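Phosphatidylserine synthase (Haemophilus influenzae, PDB 3HSI) is probably an enzyme of phospholipid metabolism and belongs to the phospholipase D superfamily, with two PLD-type regions in one chain. Local coordinates at residues K444-I448 / K449-L453. Numbering follows the deposited sequence.
Sequences KFARI and KADKL
Phe445 and Ala450 meet twice where helix 436-447 ends and helix 450-457 begins, once through the backbone and once through side chains. Ala450 N donates to Phe445 O over 3.0 Å; its N-H...O angle of 131° shows a bent bond, and the donor stands 35° out of the carbonyl plane. Ile448 N reaches the same oxygen from the opposite face, giving Phe445 O two backbone donors. Lys449 N adds a weak bond to Ala446 O at 3.2 Å. With Lys449 at positive phi, the two bonds fit a Schellman motif that ends the helix, with Lys449 as the C-prime residue. The reversal brings Ala450 CB within 3.9 Å of Phe445 CD1, where the methyl meets the ring obliquely. Ala450 CB also lies 4.1 Å from Ile448 CG1. In Lys449 a bend at chi2 (-76°) brings CD to 3.9 Å from Ala446 O. Met323 of the second subunit packs on both Phe445 and Ile448, placing this surface corner at the dimer contact. The junction thus pairs backbone capping with a modest apolar contact: the bonds give Phe445 O and, weakly, Ala446 O a donor where the helix ends, while Ala450 joins the following helix to the Phe445 and Ile448 side chains.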
ATOM      1  N   LYS C 444       4.514  10.739  20.132  1.00 31.63           N
ATOM      2  CA  LYS C 444       3.530  11.280  19.207  1.00 32.50           C
ATOM      3  C   LYS C 444       2.996  10.195  18.248  1.00 32.63           C
ATOM      4  O   LYS C 444       1.774  10.030  18.075  1.00 32.20           O
ATOM      5  CB  LYS C 444       4.153  12.435  18.408  1.00 32.73           C
ATOM      6  CG  LYS C 444       4.031  13.823  19.046  1.00 34.32           C
ATOM      7  CD  LYS C 444       4.939  14.876  18.376  1.00 36.27           C
ATOM      8  CE  LYS C 444       5.376  14.461  16.965  1.00 38.68           C
ATOM      9  NZ  LYS C 444       5.719  15.624  16.084  1.00 41.05           N
ATOM     10  N   PHE C 445       3.919   9.453  17.644  1.00 32.50           N
ATOM     11  CA  PHE C 445       3.563   8.399  16.719  1.00 33.25           C
ATOM     12  C   PHE C 445       2.779   7.270  17.388  1.00 33.73           C
ATOM     13  O   PHE C 445       1.692   6.916  16.912  1.00 34.11           O
ATOM     14  CB  PHE C 445       4.798   7.888  15.995  1.00 32.76           C
ATOM     15  CG  PHE C 445       5.173   8.721  14.809  1.00 34.54           C
ATOM     16  CD1 PHE C 445       5.364   8.129  13.559  1.00 36.15           C
ATOM     17  CD2 PHE C 445       5.307  10.102  14.923  1.00 34.57           C
ATOM     18  CE1 PHE C 445       5.699   8.916  12.445  1.00 37.38           C
ATOM     19  CE2 PHE C 445       5.627  10.891  13.831  1.00 35.19           C
ATOM     20  CZ  PHE C 445       5.831  10.308  12.587  1.00 36.32           C
ATOM     21  N   ALA C 446       3.300   6.756  18.506  1.00 33.75           N
ATOM     22  CA  ALA C 446       2.660   5.667  19.256  1.00 34.47           C
ATOM     23  C   ALA C 446       1.202   5.963  19.655  1.00 35.06           C
ATOM     24  O   ALA C 446       0.354   5.069  19.612  1.00 35.57           O
ATOM     25  CB  ALA C 446       3.491   5.298  20.488  1.00 34.01           C
ATOM     26  N   ARG C 447       0.913   7.208  20.026  1.00 35.41           N
ATOM     27  CA  ARG C 447      -0.432   7.623  20.473  1.00 35.90           C
ATOM     28  C   ARG C 447      -1.529   7.416  19.416  1.00 35.97           C
ATOM     29  O   ARG C 447      -2.661   7.067  19.743  1.00 36.11           O
ATOM     30  CB  ARG C 447      -0.410   9.093  20.911  1.00 36.01           C
ATOM     31  CG  ARG C 447      -1.664   9.548  21.668  1.00 39.31           C
ATOM     32  CD  ARG C 447      -1.526  10.938  22.318  1.00 45.00           C
ATOM     33  NE  ARG C 447      -0.133  11.375  22.489  1.00 49.06           N
ATOM     34  CZ  ARG C 447       0.665  11.044  23.506  1.00 50.56           C
ATOM     35  NH1 ARG C 447       0.229  10.251  24.479  1.00 52.02           N
ATOM     36  NH2 ARG C 447       1.911  11.507  23.543  1.00 50.63           N
ATOM     37  N   ILE C 448      -1.195   7.656  18.151  1.00 36.23           N
ATOM     38  CA  ILE C 448      -2.167   7.532  17.067  1.00 36.27           C
ATOM     39  C   ILE C 448      -1.760   6.390  16.136  1.00 36.38           C
ATOM     40  O   ILE C 448      -2.167   6.329  14.972  1.00 36.09           O
ATOM     41  CB  ILE C 448      -2.314   8.843  16.278  1.00 36.26           C
ATOM     42  CG1 ILE C 448      -0.946   9.299  15.750  1.00 35.85           C
ATOM     43  CG2 ILE C 448      -3.023   9.903  17.140  1.00 36.29           C
ATOM     44  CD1 ILE C 448      -1.004  10.469  14.806  1.00 38.41           C
ATOM     45  N   LYS C 449      -0.927   5.500  16.666  1.00 36.67           N
ATOM     46  CA  LYS C 449      -0.516   4.281  15.972  1.00 36.65           C
ATOM     47  C   LYS C 449       0.088   4.561  14.608  1.00 36.02           C
ATOM     48  O   LYS C 449       0.089   3.692  13.758  1.00 36.10           O
ATOM     49  CB  LYS C 449      -1.702   3.314  15.805  1.00 37.14           C
ATOM     50  CG  LYS C 449      -2.590   3.130  17.037  1.00 39.78           C
ATOM     51  CD  LYS C 449      -1.927   2.238  18.083  1.00 44.69           C
ATOM     52  CE  LYS C 449      -2.772   2.180  19.350  1.00 48.01           C
ATOM     53  NZ  LYS C 449      -2.488   0.950  20.159  1.00 50.63           N
ATOM     54  N   ALA C 450       0.604   5.765  14.390  1.00 35.27           N
ATOM     55  CA  ALA C 450       1.304   6.056  13.142  1.00 34.68           C
ATOM     56  C   ALA C 450       2.620   5.251  13.028  1.00 34.20           C
ATOM     57  O   ALA C 450       3.195   5.100  11.951  1.00 33.20           O
ATOM     58  CB  ALA C 450       1.562   7.554  13.023  1.00 34.79           C
ATOM     59  N   ASP C 451       3.078   4.729  14.159  1.00 34.11           N
ATOM     60  CA  ASP C 451       4.280   3.911  14.206  1.00 34.02           C
ATOM     61  C   ASP C 451       4.023   2.569  13.502  1.00 33.71           C
ATOM     62  O   ASP C 451       4.922   2.022  12.851  1.00 32.64           O
ATOM     63  CB  ASP C 451       4.754   3.719  15.651  1.00 34.07           C
ATOM     64  CG  ASP C 451       3.798   2.858  16.488  1.00 37.17           C
ATOM     65  OD1 ASP C 451       2.628   3.247  16.746  1.00 36.66           O
ATOM     66  OD2 ASP C 451       4.235   1.761  16.895  1.00 43.09           O
ATOM     67  N   LYS C 452       2.791   2.065  13.628  1.00 32.85           N
ATOM     68  CA  LYS C 452       2.357   0.892  12.880  1.00 32.83           C
ATOM     69  C   LYS C 452       2.465   1.110  11.361  1.00 32.62           C
ATOM     70  O   LYS C 452       2.931   0.219  10.630  1.00 32.48           O
ATOM     71  CB  LYS C 452       0.950   0.500  13.281  1.00 33.20           C
ATOM     72  N   LEU C 453       2.076   2.307  10.909  1.00 31.77           N
ATOM     73  CA  LEU C 453       2.216   2.708   9.503  1.00 31.43           C
ATOM     74  C   LEU C 453       3.674   2.723   9.040  1.00 31.20           C
ATOM     75  O   LEU C 453       4.005   2.222   7.968  1.00 30.56           O
ATOM     76  CB  LEU C 453       1.560   4.063   9.269  1.00 31.45           C
ATOM     77  CG  LEU C 453       1.410   4.620   7.849  1.00 33.22           C
ATOM     78  CD1 LEU C 453       0.781   3.606   6.915  1.00 32.97           C
ATOM     79  CD2 LEU C 453       0.550   5.907   7.884  1.00 36.35           C
TER